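Local coordinates for CRISPR-associated protein, Cse1 family (Acidimicrobium ferrooxidans, PDB 4H3T) that probably serves as the large Cse1 subunit of a type I-E CRISPR Cascade complex, helping it recognise invading DNA, at residues A75-G78 against R79-A83; R211-L214 against L215-V219; R85-E88 against D89-D92; R437-V440 against P441-K444; V20-R23 against D24-S28. The protein carries 1 engineered substitution. All coordinates share one frame; numbering follows the deposited sequence.

Interaction 1. Residues A75-G78 against R79-A83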
loop_
_atom_site.group_PDB
_atom_site.type_symbol
_atom_site.label_atom_id
_atom_site.label_comp_id
_atom_site.label_asym_id
_atom_site.label_seq_id
_atom_site.Cartn_x
_atom_site.Cartn_y
_atom_site.Cartn_z
ATOM N N ALA A 75 -25.578 12.905 -1.106
ATOM C CA ALA A 75 -26.900 12.291 -1.249
ATOM C C ALA A 75 -26.807 11.073 -2.133
ATOM O O ALA A 75 -27.350 10.037 -1.766
ATOM C CB ALA A 75 -27.956 13.280 -1.811
ATOM N N GLU A 76 -26.093 11.157 -3.278
ATOM C CA GLU A 76 -25.944 9.979 -4.132
ATOM C C GLU A 76 -25.170 8.899 -3.390
ATOM O O GLU A 76 -25.529 7.722 -3.483
ATOM C CB GLU A 76 -25.265 10.306 -5.482
ATOM C CG GLU A 76 -26.172 11.060 -6.442
ATOM C CD GLU A 76 -25.598 11.352 -7.819
ATOM O OE1 GLU A 76 -24.511 10.825 -8.158
ATOM O OE2 GLU A 76 -26.235 12.141 -8.553
ATOM N N TRP A 77 -24.102 9.269 -2.662
ATOM C CA TRP A 77 -23.321 8.246 -1.949
ATOM C C TRP A 77 -24.219 7.514 -0.931
ATOM O O TRP A 77 -24.197 6.311 -0.845
ATOM C CB TRP A 77 -22.117 8.887 -1.229
ATOM C CG TRP A 77 -21.147 7.898 -0.682
ATOM C CD1 TRP A 77 -20.039 7.392 -1.303
ATOM C CD2 TRP A 77 -21.185 7.298 0.615
ATOM N NE1 TRP A 77 -19.476 6.408 -0.538
ATOM C CE2 TRP A 77 -20.170 6.316 0.648
ATOM C CE3 TRP A 77 -22.084 7.357 1.676
ATOM C CZ2 TRP A 77 -19.947 5.515 1.787
ATOM C CZ3 TRP A 77 -21.860 6.574 2.788
ATOM C CH2 TRP A 77 -20.841 5.632 2.818
ATOM N N GLY A 78 -24.962 8.287 -0.180
ATOM C CA GLY A 78 -25.932 7.836 0.808
ATOM C C GLY A 78 -26.946 6.849 0.241
ATOM O O GLY A 78 -27.181 5.804 0.842
ATOM N N ARG A 79 -27.501 7.117 -0.941
ATOM C CA ARG A 79 -28.453 6.158 -1.536
ATOM C C ARG A 79 -27.742 4.855 -1.957
ATOM O O ARG A 79 -28.330 3.787 -1.890
ATOM C CB ARG A 79 -29.220 6.763 -2.740
ATOM C CG ARG A 79 -30.269 7.832 -2.334
ATOM C CD ARG A 79 -31.101 8.273 -3.549
ATOM N NE ARG A 79 -30.375 9.253 -4.359
ATOM C CZ ARG A 79 -30.312 10.564 -4.112
ATOM N NH1 ARG A 79 -30.958 11.089 -3.076
ATOM N NH2 ARG A 79 -29.604 11.358 -4.903
ATOM N N LEU A 80 -26.482 4.917 -2.356
ATOM C CA LEU A 80 -25.737 3.691 -2.677
ATOM C C LEU A 80 -25.445 2.877 -1.404
ATOM O O LEU A 80 -25.663 1.662 -1.387
ATOM C CB LEU A 80 -24.426 4.038 -3.381
ATOM C CG LEU A 80 -24.598 4.620 -4.756
ATOM C CD1 LEU A 80 -23.307 5.207 -5.266
ATOM C CD2 LEU A 80 -25.029 3.562 -5.756
ATOM N N TRP A 81 -24.992 3.555 -0.332
ATOM C CA TRP A 81 -24.674 2.903 0.930
ATOM C C TRP A 81 -25.918 2.211 1.509
ATOM O O TRP A 81 -25.802 1.085 1.954
ATOM C CB TRP A 81 -24.104 3.912 1.927
ATOM C CG TRP A 81 -23.626 3.274 3.192
ATOM C CD1 TRP A 81 -24.314 3.175 4.368
ATOM C CD2 TRP A 81 -22.418 2.510 3.365
ATOM N NE1 TRP A 81 -23.571 2.472 5.290
ATOM C CE2 TRP A 81 -22.421 2.021 4.689
ATOM C CE3 TRP A 81 -21.317 2.219 2.540
ATOM C CZ2 TRP A 81 -21.367 1.256 5.202
ATOM C CZ3 TRP A 81 -20.260 1.491 3.067
ATOM C CH2 TRP A 81 -20.298 1.016 4.380
ATOM N N GLU A 82 -27.096 2.871 1.459
ATOM C CA GLU A 82 -28.355 2.340 2.011
ATOM C C GLU A 82 -28.934 1.188 1.153
ATOM O O GLU A 82 -29.730 0.404 1.667
ATOM C CB GLU A 82 -29.401 3.476 2.152
ATOM C CG GLU A 82 -29.026 4.578 3.143
ATOM C CD GLU A 82 -29.699 5.937 2.958
ATOM O OE1 GLU A 82 -30.653 6.040 2.149
ATOM O OE2 GLU A 82 -29.244 6.912 3.604
ATOM N N ALA A 83 -28.572 1.093 -0.139
ATOM C CA ALA A 83 -29.027 -0.012 -0.999
ATOM C C ALA A 83 -28.201 -1.251 -0.661
ATOM O O ALA A 83 -27.153 -1.098 -0.036
ATOM C CB ALA A 83 -28.881 0.359 -2.478
#

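Interaction 2. Residues R211-L214 against L215-V219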
loop_
_atom_site.group_PDB
_atom_site.type_symbol
_atom_site.label_atom_id
_atom_site.label_comp_id
_atom_site.label_asym_id
_atom_site.label_seq_id
_atom_site.Cartn_x
_atom_site.Cartn_y
_atom_site.Cartn_z
ATOM N N ARG A 211 -18.466 -4.693 -1.801
ATOM C CA ARG A 211 -19.359 -3.570 -2.076
ATOM C C ARG A 211 -19.111 -2.441 -1.085
ATOM O O ARG A 211 -19.011 -1.294 -1.513
ATOM C CB ARG A 211 -20.821 -4.003 -2.050
ATOM C CG ARG A 211 -21.747 -2.879 -2.354
ATOM C CD ARG A 211 -23.114 -3.386 -2.751
ATOM N NE ARG A 211 -23.865 -2.284 -3.346
ATOM C CZ ARG A 211 -24.469 -1.315 -2.667
ATOM N NH1 ARG A 211 -24.451 -1.309 -1.338
ATOM N NH2 ARG A 211 -25.080 -0.336 -3.310
ATOM N N GLU A 212 -18.939 -2.758 0.208
ATOM C CA GLU A 212 -18.582 -1.755 1.233
ATOM C C GLU A 212 -17.247 -1.112 0.945
ATOM O O GLU A 212 -17.126 0.096 1.016
ATOM C CB GLU A 212 -18.473 -2.361 2.627
ATOM C CG GLU A 212 -19.752 -2.800 3.266
ATOM C CD GLU A 212 -19.552 -3.196 4.720
ATOM O OE1 GLU A 212 -18.437 -2.995 5.270
ATOM O OE2 GLU A 212 -20.521 -3.728 5.305
ATOM N N THR A 213 -16.226 -1.927 0.625
ATOM C CA THR A 213 -14.890 -1.442 0.252
ATOM C C THR A 213 -14.958 -0.484 -0.915
ATOM O O THR A 213 -14.329 0.564 -0.891
ATOM C CB THR A 213 -13.983 -2.630 -0.111
ATOM O OG1 THR A 213 -13.848 -3.435 1.059
ATOM C CG2 THR A 213 -12.621 -2.213 -0.673
ATOM N N LEU A 214 -15.702 -0.844 -1.944
ATOM C CA LEU A 214 -15.827 0.040 -3.100
ATOM C C LEU A 214 -16.496 1.361 -2.717
ATOM O O LEU A 214 -15.948 2.410 -3.024
ATOM C CB LEU A 214 -16.599 -0.627 -4.209
ATOM C CG LEU A 214 -15.895 -1.810 -4.893
ATOM C CD1 LEU A 214 -16.875 -2.458 -5.895
ATOM C CD2 LEU A 214 -14.578 -1.408 -5.588
ATOM N N LEU A 215 -17.534 1.315 -1.931
ATOM C CA LEU A 215 -18.204 2.547 -1.476
ATOM C C LEU A 215 -17.346 3.397 -0.516
ATOM O O LEU A 215 -17.372 4.632 -0.642
ATOM C CB LEU A 215 -19.541 2.222 -0.856
ATOM C CG LEU A 215 -20.590 1.636 -1.871
ATOM C CD1 LEU A 215 -21.867 1.325 -1.183
ATOM C CD2 LEU A 215 -20.886 2.600 -3.007
ATOM N N LEU A 216 -16.569 2.789 0.385
ATOM C CA LEU A 216 -15.632 3.536 1.263
ATOM C C LEU A 216 -14.601 4.285 0.447
ATOM O O LEU A 216 -14.068 5.280 0.945
ATOM C CB LEU A 216 -14.920 2.584 2.244
ATOM C CG LEU A 216 -15.908 1.961 3.274
ATOM C CD1 LEU A 216 -15.278 0.763 4.022
ATOM C CD2 LEU A 216 -16.364 2.998 4.272
ATOM N N ASN A 217 -14.272 3.788 -0.780
ATOM C CA ASN A 217 -13.265 4.384 -1.656
ATOM C C ASN A 217 -13.847 5.299 -2.738
ATOM O O ASN A 217 -13.063 6.010 -3.409
ATOM C CB ASN A 217 -12.418 3.288 -2.316
ATOM C CG ASN A 217 -11.412 2.721 -1.394
ATOM O OD1 ASN A 217 -10.362 3.291 -1.265
ATOM N ND2 ASN A 217 -11.735 1.659 -0.668
ATOM N N LEU A 218 -15.167 5.265 -2.930
ATOM C CA LEU A 218 -15.845 6.075 -3.934
ATOM C C LEU A 218 -16.170 7.417 -3.341
ATOM O O LEU A 218 -17.305 7.788 -3.164
ATOM C CB LEU A 218 -17.067 5.385 -4.505
ATOM C CG LEU A 218 -16.748 4.223 -5.456
ATOM C CD1 LEU A 218 -17.997 3.347 -5.590
ATOM C CD2 LEU A 218 -16.226 4.716 -6.772
ATOM N N VAL A 219 -15.121 8.210 -3.172
ATOM C CA VAL A 219 -15.266 9.543 -2.655
ATOM C C VAL A 219 -16.155 10.366 -3.656
ATOM O O VAL A 219 -15.817 10.443 -4.873
ATOM C CB VAL A 219 -13.888 10.235 -2.453
ATOM C CG1 VAL A 219 -14.074 11.622 -1.843
ATOM C CG2 VAL A 219 -12.920 9.379 -1.618
#

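Interaction 3. Residues R85-E88 against D89-D92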
loop_
_atom_site.group_PDB
_atom_site.type_symbol
_atom_site.label_atom_id
_atom_site.label_comp_id
_atom_site.label_asym_id
_atom_site.label_seq_id
_atom_site.Cartn_x
_atom_site.Cartn_y
_atom_site.Cartn_z
ATOM N N ARG A 85 -27.207 -3.835 -3.013
ATOM C CA ARG A 85 -26.452 -4.370 -4.134
ATOM C C ARG A 85 -26.409 -3.323 -5.251
ATOM O O ARG A 85 -27.175 -2.340 -5.241
ATOM C CB ARG A 85 -27.079 -5.698 -4.607
ATOM C CG ARG A 85 -28.470 -5.529 -5.169
ATOM C CD ARG A 85 -29.158 -6.804 -5.682
ATOM N NE ARG A 85 -29.175 -7.936 -4.756
ATOM C CZ ARG A 85 -30.002 -8.087 -3.720
ATOM N NH1 ARG A 85 -29.931 -9.174 -2.960
ATOM N NH2 ARG A 85 -30.898 -7.146 -3.427
ATOM N N PHE A 86 -25.520 -3.540 -6.194
ATOM C CA PHE A 86 -25.407 -2.682 -7.368
ATOM C C PHE A 86 -26.435 -3.142 -8.408
ATOM O O PHE A 86 -26.812 -4.307 -8.464
ATOM C CB PHE A 86 -23.979 -2.696 -7.961
ATOM C CG PHE A 86 -22.900 -2.077 -7.099
ATOM C CD1 PHE A 86 -23.019 -0.775 -6.626
ATOM C CD2 PHE A 86 -21.760 -2.786 -6.778
ATOM C CE1 PHE A 86 -21.969 -0.182 -5.897
ATOM C CE2 PHE A 86 -20.707 -2.187 -6.087
ATOM C CZ PHE A 86 -20.831 -0.889 -5.642
ATOM N N SER A 87 -26.897 -2.198 -9.205
ATOM C CA SER A 87 -27.880 -2.431 -10.249
ATOM C C SER A 87 -27.301 -3.247 -11.392
ATOM O O SER A 87 -26.399 -2.756 -12.097
ATOM C CB SER A 87 -28.366 -1.089 -10.792
ATOM O OG SER A 87 -29.175 -1.242 -11.939
ATOM N N GLU A 88 -27.865 -4.470 -11.633
ATOM C CA GLU A 88 -27.478 -5.286 -12.787
ATOM C C GLU A 88 -27.702 -4.569 -14.113
ATOM O O GLU A 88 -26.932 -4.778 -15.060
ATOM C CB GLU A 88 -28.247 -6.604 -12.855
ATOM C CG GLU A 88 -27.790 -7.632 -11.854
ATOM C CD GLU A 88 -28.375 -9.006 -12.101
ATOM O OE1 GLU A 88 -28.804 -9.643 -11.116
ATOM O OE2 GLU A 88 -28.369 -9.465 -13.264
ATOM N N ASP A 89 -28.760 -3.753 -14.194
ATOM C CA ASP A 89 -29.105 -3.043 -15.432
ATOM C C ASP A 89 -28.053 -1.953 -15.735
ATOM O O ASP A 89 -27.639 -1.811 -16.886
ATOM C CB ASP A 89 -30.514 -2.427 -15.355
ATOM C CG ASP A 89 -31.701 -3.398 -15.352
ATOM O OD1 ASP A 89 -31.515 -4.581 -15.732
ATOM O OD2 ASP A 89 -32.828 -2.952 -15.025
ATOM N N ALA A 90 -27.573 -1.232 -14.702
ATOM C CA ALA A 90 -26.535 -0.209 -14.894
ATOM C C ALA A 90 -25.235 -0.850 -15.371
ATOM O O ALA A 90 -24.538 -0.319 -16.255
ATOM C CB ALA A 90 -26.292 0.540 -13.596
ATOM N N ILE A 91 -24.923 -2.008 -14.774
ATOM C CA ILE A 91 -23.709 -2.772 -15.057
ATOM C C ILE A 91 -23.766 -3.293 -16.466
ATOM O O ILE A 91 -22.841 -3.059 -17.238
ATOM C CB ILE A 91 -23.521 -3.946 -14.036
ATOM C CG1 ILE A 91 -23.336 -3.413 -12.582
ATOM C CG2 ILE A 91 -22.294 -4.808 -14.439
ATOM C CD1 ILE A 91 -23.633 -4.384 -11.528
ATOM N N ASP A 92 -24.875 -3.952 -16.831
ATOM C CA ASP A 92 -25.023 -4.532 -18.173
ATOM C C ASP A 92 -25.154 -3.459 -19.269
ATOM O O ASP A 92 -24.574 -3.652 -20.327
ATOM C CB ASP A 92 -26.182 -5.548 -18.222
ATOM C CG ASP A 92 -25.836 -6.845 -17.485
ATOM O OD1 ASP A 92 -24.619 -7.195 -17.398
ATOM O OD2 ASP A 92 -26.758 -7.488 -16.950
#

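Interaction 4. Residues R437-V440 against P441-K444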
loop_
_atom_site.group_PDB
_atom_site.type_symbol
_atom_site.label_atom_id
_atom_site.label_comp_id
_atom_site.label_asym_id
_atom_site.label_seq_id
_atom_site.Cartn_x
_atom_site.Cartn_y
_atom_site.Cartn_z
ATOM N N ARG A 437 32.172 4.458 34.486
ATOM C CA ARG A 437 32.977 3.220 34.442
ATOM C C ARG A 437 32.222 2.084 33.715
ATOM O O ARG A 437 32.874 1.261 33.102
ATOM C CB ARG A 437 33.364 2.748 35.860
ATOM C CG ARG A 437 34.377 3.633 36.539
ATOM C CD ARG A 437 34.874 3.021 37.814
ATOM N NE ARG A 437 36.062 3.719 38.331
ATOM C CZ ARG A 437 36.696 3.415 39.457
ATOM N NH1 ARG A 437 36.236 2.451 40.252
ATOM N NH2 ARG A 437 37.771 4.091 39.818
ATOM N N HIS A 438 30.872 2.037 33.812
ATOM C CA HIS A 438 30.031 1.028 33.201
ATOM C C HIS A 438 29.743 1.485 31.789
ATOM O O HIS A 438 28.816 2.273 31.568
ATOM C CB HIS A 438 28.736 0.846 33.983
ATOM C CG HIS A 438 28.877 0.214 35.332
ATOM N ND1 HIS A 438 29.150 0.974 36.451
ATOM C CD2 HIS A 438 28.710 -1.078 35.710
ATOM C CE1 HIS A 438 29.219 0.123 37.469
ATOM N NE2 HIS A 438 28.941 -1.124 37.077
ATOM N N ARG A 439 30.553 1.008 30.841
ATOM C CA ARG A 439 30.492 1.465 29.468
ATOM C C ARG A 439 30.816 0.328 28.484
ATOM O O ARG A 439 31.551 -0.614 28.800
ATOM C CB ARG A 439 31.485 2.620 29.298
ATOM C CG ARG A 439 32.941 2.185 29.452
ATOM C CD ARG A 439 33.916 3.312 29.504
ATOM N NE ARG A 439 33.737 4.306 28.439
ATOM C CZ ARG A 439 34.324 4.284 27.240
ATOM N NH1 ARG A 439 35.129 3.279 26.898
ATOM N NH2 ARG A 439 34.104 5.260 26.371
ATOM N N VAL A 440 30.329 0.482 27.267
ATOM C CA VAL A 440 30.676 -0.436 26.186
ATOM C C VAL A 440 31.985 0.068 25.610
ATOM O O VAL A 440 32.024 1.203 25.173
ATOM C CB VAL A 440 29.601 -0.521 25.073
ATOM C CG1 VAL A 440 30.096 -1.392 23.931
ATOM C CG2 VAL A 440 28.283 -1.029 25.624
ATOM N N PRO A 441 33.038 -0.707 25.555
ATOM C CA PRO A 441 34.261 -0.186 24.917
ATOM C C PRO A 441 34.060 0.060 23.418
ATOM O O PRO A 441 33.187 -0.543 22.756
ATOM C CB PRO A 441 35.312 -1.262 25.191
ATOM C CG PRO A 441 34.594 -2.462 25.554
ATOM C CD PRO A 441 33.170 -2.128 25.942
ATOM N N GLU A 442 34.823 1.005 22.897
ATOM C CA GLU A 442 34.697 1.458 21.508
ATOM C C GLU A 442 34.811 0.283 20.485
ATOM O O GLU A 442 34.022 0.253 19.546
ATOM C CB GLU A 442 35.775 2.545 21.192
ATOM C CG GLU A 442 35.492 3.879 21.889
ATOM C CD GLU A 442 35.882 4.075 23.356
ATOM O OE1 GLU A 442 36.296 3.111 24.055
ATOM O OE2 GLU A 442 35.730 5.231 23.816
ATOM N N GLY A 443 35.721 -0.682 20.725
ATOM C CA GLY A 443 35.870 -1.857 19.869
ATOM C C GLY A 443 34.627 -2.735 19.766
ATOM O O GLY A 443 34.502 -3.456 18.781
ATOM N N LYS A 444 33.666 -2.636 20.731
ATOM C CA LYS A 444 32.399 -3.406 20.722
ATOM C C LYS A 444 31.178 -2.546 20.505
ATOM O O LYS A 444 30.049 -3.072 20.539
ATOM C CB LYS A 444 32.237 -4.138 22.046
ATOM C CG LYS A 444 33.344 -5.171 22.264
ATOM C CD LYS A 444 33.177 -5.867 23.578
ATOM C CE LYS A 444 34.393 -6.687 24.019
ATOM N NZ LYS A 444 34.317 -7.011 25.475
#

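Interaction 5. Residues V20-R23 against D24-S28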
loop_
_atom_site.group_PDB
_atom_site.type_symbol
_atom_site.label_atom_id
_atom_site.label_comp_id
_atom_site.label_asym_id
_atom_site.label_seq_id
_atom_site.Cartn_x
_atom_site.Cartn_y
_atom_site.Cartn_z
ATOM N N VAL A 20 -11.263 -13.709 -5.968
ATOM C CA VAL A 20 -11.988 -13.174 -4.823
ATOM C C VAL A 20 -12.271 -14.273 -3.833
ATOM O O VAL A 20 -12.217 -15.453 -4.156
ATOM C CB VAL A 20 -13.301 -12.457 -5.231
ATOM C CG1 VAL A 20 -13.017 -11.274 -6.126
ATOM C CG2 VAL A 20 -14.268 -13.421 -5.898
ATOM N N ARG A 21 -12.617 -13.859 -2.630
ATOM C CA ARG A 21 -13.084 -14.739 -1.571
ATOM C C ARG A 21 -14.550 -14.386 -1.280
ATOM O O ARG A 21 -14.867 -13.222 -1.059
ATOM C CB ARG A 21 -12.223 -14.567 -0.329
ATOM C CG ARG A 21 -12.709 -15.377 0.880
ATOM C CD ARG A 21 -11.863 -14.960 2.077
ATOM N NE ARG A 21 -10.598 -15.686 2.145
ATOM C CZ ARG A 21 -10.455 -16.934 2.597
ATOM N NH1 ARG A 21 -11.515 -17.635 2.996
ATOM N NH2 ARG A 21 -9.253 -17.496 2.636
ATOM N N PHE A 22 -15.432 -15.367 -1.350
ATOM C CA PHE A 22 -16.860 -15.184 -1.153
ATOM C C PHE A 22 -17.187 -15.269 0.338
ATOM O O PHE A 22 -16.417 -15.867 1.086
ATOM C CB PHE A 22 -17.649 -16.217 -1.956
ATOM C CG PHE A 22 -17.765 -15.865 -3.419
ATOM C CD1 PHE A 22 -18.815 -15.084 -3.874
ATOM C CD2 PHE A 22 -16.813 -16.307 -4.342
ATOM C CE1 PHE A 22 -18.905 -14.728 -5.211
ATOM C CE2 PHE A 22 -16.965 -16.041 -5.694
ATOM C CZ PHE A 22 -18.036 -15.292 -6.132
ATOM N N ARG A 23 -18.298 -14.646 0.770
ATOM C CA ARG A 23 -18.744 -14.674 2.178
ATOM C C ARG A 23 -19.049 -16.120 2.645
ATOM O O ARG A 23 -18.837 -16.424 3.806
ATOM C CB ARG A 23 -19.972 -13.775 2.387
ATOM C CG ARG A 23 -19.626 -12.313 2.319
ATOM C CD ARG A 23 -20.867 -11.453 2.173
ATOM N NE ARG A 23 -21.494 -11.201 3.465
ATOM C CZ ARG A 23 -22.663 -10.590 3.643
ATOM N NH1 ARG A 23 -23.355 -10.137 2.596
ATOM N NH2 ARG A 23 -23.150 -10.422 4.869
ATOM N N ASP A 24 -19.482 -17.027 1.740
ATOM C CA ASP A 24 -19.699 -18.445 2.128
ATOM C C ASP A 24 -18.378 -19.293 2.169
ATOM O O ASP A 24 -18.453 -20.522 2.334
ATOM C CB ASP A 24 -20.717 -19.140 1.210
ATOM C CG ASP A 24 -20.338 -19.178 -0.234
ATOM O OD1 ASP A 24 -19.144 -18.932 -0.545
ATOM O OD2 ASP A 24 -21.232 -19.404 -1.072
ATOM N N GLY A 25 -17.222 -18.668 1.935
ATOM C CA GLY A 25 -15.932 -19.345 1.984
ATOM C C GLY A 25 -15.339 -19.727 0.646
ATOM O O GLY A 25 -14.151 -20.018 0.589
ATOM N N ARG A 26 -16.129 -19.742 -0.444
ATOM C CA ARG A 26 -15.562 -20.043 -1.768
ATOM C C ARG A 26 -14.478 -19.064 -2.163
ATOM O O ARG A 26 -14.556 -17.869 -1.851
ATOM C CB ARG A 26 -16.607 -20.025 -2.904
ATOM C CG ARG A 26 -17.685 -21.090 -2.892
ATOM C CD ARG A 26 -18.695 -20.778 -4.015
ATOM N NE ARG A 26 -19.630 -19.727 -3.592
ATOM C CZ ARG A 26 -20.152 -18.765 -4.353
ATOM N NH1 ARG A 26 -19.863 -18.697 -5.650
ATOM N NH2 ARG A 26 -20.985 -17.872 -3.825
ATOM N N ARG A 27 -13.496 -19.575 -2.886
ATOM C CA ARG A 27 -12.385 -18.821 -3.463
ATOM C C ARG A 27 -12.306 -19.167 -4.929
ATOM O O ARG A 27 -12.090 -20.324 -5.267
ATOM C CB ARG A 27 -11.060 -19.129 -2.743
ATOM C CG ARG A 27 -11.072 -18.668 -1.324
ATOM C CD ARG A 27 -9.903 -19.215 -0.551
ATOM N NE ARG A 27 -8.719 -18.378 -0.657
ATOM C CZ ARG A 27 -7.573 -18.592 -0.008
ATOM N NH1 ARG A 27 -7.440 -19.641 0.799
ATOM N NH2 ARG A 27 -6.544 -17.760 -0.172
ATOM N N SER A 28 -12.596 -18.191 -5.797
ATOM C CA SER A 28 -12.605 -18.412 -7.248
ATOM C C SER A 28 -12.422 -17.081 -8.001
ATOM O O SER A 28 -12.278 -16.013 -7.395
ATOM C CB SER A 28 -13.869 -19.142 -7.699
ATOM O OG SER A 28 -15.054 -18.388 -7.530
#

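Interaction 1. Residues A75-G78 against R79-A83
Trp77 and Trp81 run alongside each other, one helical turn apart on helix 74-82, both indoles heading in one direction. From CB, the Trp81 side chain sets out over a face of the Trp77 six-membered ring: the CB carbon stands 4.0 Å from the centroid of that ring, a CH-pi contact. CG and CD2 then run past Trp77 CZ3 and CH2, and CE3 of Trp81 meets CH2 of Trp77 at 3.5 Å. With CG anti to the backbone N in both (chi1 -170° and -174°), the indoles leave the same side of the helix; their planes lie 13° apart, slid so that they barely overlap. At the tips, NE1 of Trp81 gives a weak hydrogen bond to Arg355 O and NE1 of Trp77 a hydrogen bond to Leu215 O. Replacing Trp77 by an alanine would probably leave a gap beside Trp81 CB and CE3 and the carbonyl of Leu215 without its indole donor. Around the pair, Phe348 packs edge-to-face on Trp77, while Leu80 and Trp81 rest on Leu215 of helix 210-217.

Interaction 2. Residues R211-L214 against L215-V219
Asn217 turns its carboxamide back along helix 210-217 and gives ND2 to Thr213 O at 2.8 Å, a nearly straight bond (172°) that lies in the amide plane. The bonds of the Asn217 backbone N to Thr213 O and Leu214 O are both weak, so the side chain supplies the firmer link where the helix runs out. The amide is buried and well satisfied: ND2 also reaches Pro205 O, and OD1 is hydrogen-bonded to His300 NE2. Packing is close here: Leu218 curls back until its CG is 3.1 Å from Leu214 O, its backbone forming an inverse gamma turn. The Thr213 methyl CG2 merely lies alongside Asn217 ND2. Toward 211-212 the contacts across the pair are fewer. Arg211, extended from CG to NE, brings one guanidinium face over Leu215 CD1, with NH1 3.7 Å from that methyl carbon, while its NH2 is hydrogen-bonded to Leu80 O of helix 74-82. Glu212 alone is partly exposed; its carboxylate makes no close contact with 215-219, and OE1 turns back to Gln208 N. Leu214 packs on Val60 and Leu61 of helix 52-68, Thr213 on Val206 of strand 202-206, and Glu212 on Trp81 of helix 74-82, so the short helix is wedged among all three.

Interaction 3. Residues R85-E88 against D89-D92
Ser87 leaves the extended backbone of the preceding loop as the N-cap residue of helix 88-98, and its carbonyl starts the helical bonding, taking the N-H of Ile91 at 3.1 Å while Glu88 O takes that of Asp92 at 2.8 Å. The capping bond comes from the serine side chain: OG accepts from Ala90 N at 3.2 Å, with an N-H...O angle of 161°. Its torsion matters, because OG stands anti to the serine's own N (chi1 171°) and beside the carbonyl carbon, which swings it over the first helical turn. Ala90 CB packs against the same hydroxymethyl group, 3.8 Å from Ser87 CB.

On the buried side, Ile91 sends CG1 and CD1 back over the Ser87 carbonyl, and its CD1 ends 4.0 Å from Phe86 CB. That is the apolar link between loop and helix; the phenylalanine ring itself leads away toward Arg211, with which it makes a cation-pi contact. Glu88 OE2 and Asp92 OD2 come within 4.5 Å of each other, a proximity of like charges that is probably eased by Arg33, which forms salt bridges with both residues. Arg33 belongs to helix 32-37, whose Phe36 and Val37 also pack on Ile91, while Ile67 of helix 52-68 covers Ala90 and Ile91; the start of helix 88-98 is thus pinned to two other helices.

Interaction 4. Residues R437-V440 against P441-K444
Arg439 grips the carboxylate of Glu442 end-on with two nitrogens: NH1 reaches OE1 at 3.1 Å and NH2 reaches OE2 at 3.0 Å. Both bonds of this salt bridge are nearly straight and keep to the guanidinium plane, but they meet the oxygens from above the carboxylate, the two planes standing 42° apart. Glu442 folds at chi2 (81°) to bring its acid back, and Arg439 bends at chi3 to meet it. An alanine in place of Arg439 would probably leave the Glu442 carboxylate without its charged mate and free to swing away from the turn. Farther out, Val440 CG1 lies 3.7 Å from Pro441 CD and 4.0 Å from Lys444 CB, a small apolar patch. The salt bridge thus ties the end of strand 438-439 to the loop that leads into helix 445-473. That loop is a tight turn, Lys444 N bonded to Pro441 O at 3.0 Å with Glu442 and Gly443 at backbone angles close to type I: a strand-to-helix connection with Lys444 at the N-cap position.

Interaction 5. Residues V20-R23 against D24-S28
Phe22 holds CG anti to its carbonyl carbon, beside the backbone N (chi1 -79°), and Arg26 bends at chi3 (-80°); between them these torsions lay the guanidinium flat on one face of the ring. The planes are 19° apart and Arg26 CZ sits 4.0 Å from the ring centroid, a stacked cation-pi pair. Asp24 holds the cation from its edge. Its OD2 accepts from both NE and NH2 of Arg26, the NE bond being 3.0 Å long and made on the syn lone pair. OD1 takes the backbone N of Arg26 at 3.1 Å, an Asx turn. At the ring's edge, Ser28 OG approaches Phe22 CE2 near the ring plane.

The backbone beneath is a type I turn from Phe22 to Gly25, joining antiparallel strands 18-22 and 27-30. Phe22 N gives an almost straight 2.7 Å bond to Arg26 O, and Val20 and Ser28 form a hydrogen-bonded pair beyond it. Gly25 has a positive phi, where a CB would jam against the preceding carbonyl.

Arg21 and Arg27 share the opposite face of the hairpin from Val20 and Ser28, with Arg21 NH2 3.3 Å from Arg27 CZ, over a face of that guanidinium. Arg27 is also salt-bridged to Asp46, which probably offsets part of the repulsion. On Arg26, Asp24 pairs the charge and probably fixes the rotation of the guanidinium over the ring.

In the fold
Along the chain the order is interaction 5, 1, 3, 2, 4. Interactions 1, 2 and 3 form a cluster with centres 11 to 16 Å apart: helix 74-82 leads through a loop into helix 88-98, and helix 210-217 returns much later in sequence to touch both regions, through Leu80 with Arg211 and Phe86 with Leu214. The hairpin of interaction 5 stands nearby without touching, its nearest atoms about 7 Å from interaction 2. Interaction 4 is remote, its centre 56 to 71 Å from the others, beside long helix 445-473. The contacts therefore sample both ends of an elongated molecule: a mixed helix-and-strand region and a C-terminal helical bundle, consistent with Cse1 architecture.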